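Amidohydrolase 3 domain-containing protein (Pyrococcus furiosus, PDB 3ICJ) is an uncharacterized zinc-binding member of the amidohydrolase family that probably hydrolyses carbon-nitrogen bonds other than peptide bonds. Local coordinates at residues A[273-285]-A[333-345]. Numbering follows the deposited sequence.
Sequences LLDKLEELNLGKF and EVIERAKPLGLDV
L274 and R337 face each other across two helical segments, 274-280 and 333-338, whose axes run roughly parallel (28°) and approach to 11.8 Å; beyond both helices the two segments close in until the CA atoms of G283 and L341 are 4.3 Å apart. Each helix ends in a Schellman motif, with N281 and G342 as the positive-phi residues, and the tails are joined by a backbone hydrogen bond from K284 N to L341 O (2.9 Å). G283 CA adds a C-H...O contact to the same carbonyl.

At the other end R337, its chain bent at chi3 (82°), grips E278 side-on: NE reaches OE2 (2.9 Å) and NH2 reaches OE1 (3.0 Å). Both carboxylate oxygens lie near the guanidinium plane, yet the nitrogens meet them from above the carboxylate, the two planes being 56° apart. NH2 also donates to D275 OD1 (2.8 Å), on the anti side of that carboxylate and somewhat out of its plane, while L274 CB sits over one face of the guanidinium, offset toward its rim at NH2.

Between these polar ends, L341 CD1 meets L274 CD2 (3.9 Å) and L343 CD1 meets L277 CD1 (3.9 Å). The contact thus joins successive helices on the outside of the amidohydrolase barrel, away from the two zinc ions. The trio is formally one negative charge in excess, which the exposed position of D275 probably lets solvent offset, while the three bonds together restrict rotation of the guanidinium.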
loop_
_atom_site.group_PDB
_atom_site.type_symbol
_atom_site.label_atom_id
_atom_site.label_comp_id
_atom_site.label_asym_id
_atom_site.label_seq_id
_atom_site.Cartn_x
_atom_site.Cartn_y
_atom_site.Cartn_z
ATOM N N LEU A 273 4.511 18.633 2.833
ATOM C CA LEU A 273 3.355 19.334 2.285
ATOM C C LEU A 273 2.564 20.185 3.289
ATOM O O LEU A 273 1.749 20.991 2.861
ATOM C CB LEU A 273 2.401 18.355 1.565
ATOM C CG LEU A 273 2.921 17.980 0.169
ATOM C CD1 LEU A 273 2.223 16.732 -0.350
ATOM C CD2 LEU A 273 2.677 19.157 -0.769
ATOM N N LEU A 274 2.787 20.011 4.593
ATOM C CA LEU A 274 2.074 20.807 5.620
ATOM C C LEU A 274 2.217 22.329 5.511
ATOM O O LEU A 274 1.243 23.050 5.765
ATOM C CB LEU A 274 2.421 20.356 7.039
ATOM C CG LEU A 274 1.848 18.997 7.457
ATOM C CD1 LEU A 274 2.649 18.432 8.624
ATOM C CD2 LEU A 274 0.367 19.087 7.786
ATOM N N ASP A 275 3.408 22.817 5.140
ATOM C CA ASP A 275 3.608 24.244 4.932
ATOM C C ASP A 275 2.608 24.858 3.933
ATOM O O ASP A 275 2.013 25.890 4.224
ATOM C CB ASP A 275 5.032 24.562 4.464
ATOM C CG ASP A 275 6.090 24.374 5.546
ATOM O OD1 ASP A 275 5.788 24.265 6.754
ATOM O OD2 ASP A 275 7.268 24.340 5.156
ATOM N N LYS A 276 2.419 24.210 2.776
ATOM C CA LYS A 276 1.527 24.723 1.737
ATOM C C LYS A 276 0.057 24.575 2.129
ATOM O O LYS A 276 -0.748 25.474 1.854
ATOM C CB LYS A 276 1.803 24.045 0.383
ATOM C CG LYS A 276 3.094 24.519 -0.295
ATOM C CD LYS A 276 3.331 23.761 -1.592
ATOM C CE LYS A 276 4.635 24.229 -2.245
ATOM N NZ LYS A 276 4.809 23.658 -3.615
ATOM N N LEU A 277 -0.270 23.465 2.805
ATOM C CA LEU A 277 -1.620 23.259 3.349
ATOM C C LEU A 277 -2.027 24.341 4.370
ATOM O O LEU A 277 -3.111 24.926 4.254
ATOM C CB LEU A 277 -1.793 21.841 3.930
ATOM C CG LEU A 277 -1.696 20.582 3.054
ATOM C CD1 LEU A 277 -2.340 19.379 3.781
ATOM C CD2 LEU A 277 -2.352 20.753 1.710
ATOM N N GLU A 278 -1.141 24.622 5.328
ATOM C CA GLU A 278 -1.356 25.658 6.354
ATOM C C GLU A 278 -1.518 27.065 5.795
ATOM O O GLU A 278 -2.264 27.877 6.359
ATOM C CB GLU A 278 -0.224 25.640 7.398
ATOM C CG GLU A 278 -0.243 24.401 8.238
ATOM C CD GLU A 278 0.913 24.296 9.189
ATOM O OE1 GLU A 278 1.900 25.052 9.045
ATOM O OE2 GLU A 278 0.828 23.449 10.099
ATOM N N GLU A 279 -0.848 27.338 4.670
ATOM C CA GLU A 279 -0.926 28.649 4.016
ATOM C C GLU A 279 -2.256 28.875 3.291
ATOM O O GLU A 279 -2.625 30.014 3.017
ATOM C CB GLU A 279 0.275 28.908 3.086
ATOM C CG GLU A 279 1.586 29.247 3.792
ATOM C CD GLU A 279 1.524 30.563 4.565
ATOM O OE1 GLU A 279 1.859 30.555 5.773
ATOM O OE2 GLU A 279 1.124 31.595 3.976
ATOM N N LEU A 280 -2.989 27.796 3.030
ATOM C CA LEU A 280 -4.349 27.895 2.505
ATOM C C LEU A 280 -5.413 27.520 3.527
ATOM O O LEU A 280 -6.600 27.638 3.239
ATOM C CB LEU A 280 -4.523 27.000 1.271
ATOM C CG LEU A 280 -4.013 27.534 -0.062
ATOM C CD1 LEU A 280 -3.937 26.390 -1.030
ATOM C CD2 LEU A 280 -4.922 28.646 -0.605
ATOM N N ASN A 281 -4.980 27.069 4.710
ATOM C CA ASN A 281 -5.833 26.330 5.674
ATOM C C ASN A 281 -6.564 25.132 5.040
ATOM O O ASN A 281 -7.686 24.786 5.432
ATOM C CB ASN A 281 -6.811 27.279 6.394
ATOM C CG ASN A 281 -7.392 26.695 7.676
ATOM O OD1 ASN A 281 -6.777 25.862 8.347
ATOM N ND2 ASN A 281 -8.601 27.132 8.011
ATOM N N LEU A 282 -5.925 24.488 4.060
ATOM C CA LEU A 282 -6.485 23.285 3.454
ATOM C C LEU A 282 -6.139 22.061 4.279
ATOM O O LEU A 282 -4.962 21.746 4.483
ATOM C CB LEU A 282 -6.003 23.111 2.006
ATOM C CG LEU A 282 -6.366 21.846 1.212
ATOM C CD1 LEU A 282 -7.870 21.679 0.961
ATOM C CD2 LEU A 282 -5.580 21.816 -0.122
ATOM N N GLY A 283 -7.164 21.357 4.758
ATOM C CA GLY A 283 -6.918 20.175 5.555
ATOM C C GLY A 283 -7.703 19.018 4.975
ATOM O O GLY A 283 -7.715 18.812 3.751
ATOM N N LYS A 284 -8.393 18.299 5.849
ATOM C CA LYS A 284 -9.259 17.193 5.431
ATOM C C LYS A 284 -10.283 17.684 4.400
ATOM O O LYS A 284 -10.965 18.697 4.606
ATOM C CB LYS A 284 -9.942 16.549 6.642
ATOM C CG LYS A 284 -10.774 15.289 6.319
ATOM C CD LYS A 284 -11.207 14.581 7.608
ATOM C CE LYS A 284 -12.502 13.785 7.433
ATOM N NZ LYS A 284 -12.947 13.103 8.687
ATOM N N PHE A 285 -10.361 16.983 3.268
ATOM C CA PHE A 285 -11.191 17.420 2.134
ATOM C C PHE A 285 -11.591 16.213 1.299
ATOM O O PHE A 285 -10.723 15.446 0.847
ATOM C CB PHE A 285 -10.439 18.438 1.235
ATOM C CG PHE A 285 -11.362 19.366 0.454
ATOM C CD1 PHE A 285 -11.423 20.715 0.744
ATOM C CD2 PHE A 285 -12.202 18.882 -0.532
ATOM C CE1 PHE A 285 -12.286 21.565 0.046
ATOM C CE2 PHE A 285 -13.074 19.738 -1.216
ATOM C CZ PHE A 285 -13.098 21.077 -0.939
ATOM N N GLU A 333 4.926 16.651 17.363
ATOM C CA GLU A 333 4.988 17.945 16.638
ATOM C C GLU A 333 4.146 17.929 15.335
ATOM O O GLU A 333 3.400 18.867 15.058
ATOM C CB GLU A 333 6.448 18.327 16.351
ATOM C CG GLU A 333 6.719 19.810 16.037
ATOM C CD GLU A 333 6.746 20.113 14.541
ATOM O OE1 GLU A 333 6.711 21.313 14.182
ATOM O OE2 GLU A 333 6.800 19.161 13.720
ATOM N N VAL A 334 4.239 16.843 14.570
ATOM C CA VAL A 334 3.461 16.709 13.336
ATOM C C VAL A 334 1.982 16.536 13.648
ATOM O O VAL A 334 1.146 17.199 13.033
ATOM C CB VAL A 334 3.993 15.554 12.436
ATOM C CG1 VAL A 334 3.028 15.254 11.281
ATOM C CG2 VAL A 334 5.355 15.906 11.889
ATOM N N ILE A 335 1.670 15.686 14.635
ATOM C CA ILE A 335 0.293 15.496 15.111
ATOM C C ILE A 335 -0.362 16.829 15.510
ATOM O O ILE A 335 -1.528 17.084 15.188
ATOM C CB ILE A 335 0.205 14.469 16.289
ATOM C CG1 ILE A 335 0.548 13.062 15.804
ATOM C CG2 ILE A 335 -1.186 14.455 16.902
ATOM C CD1 ILE A 335 0.725 12.038 16.964
ATOM N N GLU A 336 0.383 17.694 16.188
ATOM C CA GLU A 336 -0.196 18.963 16.612
ATOM C C GLU A 336 -0.503 19.882 15.428
ATOM O O GLU A 336 -1.382 20.736 15.521
ATOM C CB GLU A 336 0.696 19.660 17.645
ATOM C CG GLU A 336 0.737 18.935 18.989
ATOM C CD GLU A 336 -0.619 18.906 19.690
ATOM O OE1 GLU A 336 -1.347 19.924 19.665
ATOM O OE2 GLU A 336 -0.950 17.866 20.285
ATOM N N ARG A 337 0.221 19.702 14.326
ATOM C CA ARG A 337 -0.053 20.422 13.091
ATOM C C ARG A 337 -1.223 19.788 12.331
ATOM O O ARG A 337 -1.963 20.487 11.632
ATOM C CB ARG A 337 1.191 20.454 12.189
ATOM C CG ARG A 337 2.338 21.328 12.684
ATOM C CD ARG A 337 3.540 21.225 11.728
ATOM N NE ARG A 337 3.401 22.111 10.566
ATOM C CZ ARG A 337 4.281 22.214 9.572
ATOM N NH1 ARG A 337 5.376 21.452 9.546
ATOM N NH2 ARG A 337 4.053 23.067 8.588
ATOM N N ALA A 338 -1.384 18.465 12.457
ATOM C CA ALA A 338 -2.478 17.755 11.782
ATOM C C ALA A 338 -3.836 18.017 12.437
ATOM O O ALA A 338 -4.844 18.122 11.744
ATOM C CB ALA A 338 -2.189 16.239 11.704
ATOM N N LYS A 339 -3.843 18.109 13.767
ATOM C CA LYS A 339 -5.049 18.373 14.562
ATOM C C LYS A 339 -5.960 19.524 14.053
ATOM O O LYS A 339 -7.103 19.246 13.669
ATOM C CB LYS A 339 -4.701 18.582 16.035
ATOM C CG LYS A 339 -4.458 17.329 16.846
ATOM C CD LYS A 339 -4.171 17.796 18.265
ATOM C CE LYS A 339 -4.147 16.666 19.236
ATOM N NZ LYS A 339 -3.537 17.154 20.513
ATOM N N PRO A 340 -5.466 20.784 13.979
ATOM C CA PRO A 340 -6.472 21.773 13.541
ATOM C C PRO A 340 -6.831 21.680 12.036
ATOM O O PRO A 340 -7.844 22.227 11.636
ATOM C CB PRO A 340 -5.821 23.122 13.877
ATOM C CG PRO A 340 -4.363 22.871 13.738
ATOM C CD PRO A 340 -4.148 21.424 14.179
ATOM N N LEU A 341 -6.040 20.953 11.238
ATOM C CA LEU A 341 -6.377 20.687 9.819
ATOM C C LEU A 341 -7.324 19.487 9.640
ATOM O O LEU A 341 -7.690 19.135 8.504
ATOM C CB LEU A 341 -5.106 20.499 8.968
ATOM C CG LEU A 341 -4.142 21.701 8.874
ATOM C CD1 LEU A 341 -2.847 21.299 8.175
ATOM C CD2 LEU A 341 -4.779 22.882 8.178
ATOM N N GLY A 342 -7.699 18.848 10.758
ATOM C CA GLY A 342 -8.567 17.674 10.747
ATOM C C GLY A 342 -7.953 16.449 10.060
ATOM O O GLY A 342 -8.672 15.539 9.653
ATOM N N LEU A 343 -6.625 16.423 9.923
ATOM C CA LEU A 343 -5.965 15.343 9.171
ATOM C C LEU A 343 -5.629 14.159 10.069
ATOM O O LEU A 343 -5.257 14.337 11.227
ATOM C CB LEU A 343 -4.693 15.856 8.468
ATOM C CG LEU A 343 -4.875 16.872 7.338
ATOM C CD1 LEU A 343 -3.532 17.502 6.945
ATOM C CD2 LEU A 343 -5.533 16.211 6.123
ATOM N N ASP A 344 -5.796 12.944 9.534
ATOM C CA ASP A 344 -5.316 11.710 10.175
ATOM C C ASP A 344 -3.770 11.630 10.188
ATOM O O ASP A 344 -3.081 12.266 9.375
ATOM C CB ASP A 344 -5.885 10.477 9.428
ATOM C CG ASP A 344 -5.880 9.197 10.283
ATOM O OD1 ASP A 344 -5.671 9.267 11.526
ATOM O OD2 ASP A 344 -6.116 8.119 9.703
ATOM N N VAL A 345 -3.219 10.845 11.106
ATOM C CA VAL A 345 -1.778 10.581 11.115
ATOM C C VAL A 345 -1.546 9.068 11.103
ATOM O O VAL A 345 -2.070 8.326 11.967
ATOM C CB VAL A 345 -1.078 11.252 12.343
ATOM C CG1 VAL A 345 0.429 10.958 12.357
ATOM C CG2 VAL A 345 -1.315 12.759 12.364
HETATM O O HOH W 1 -1.244 23.124 11.434
#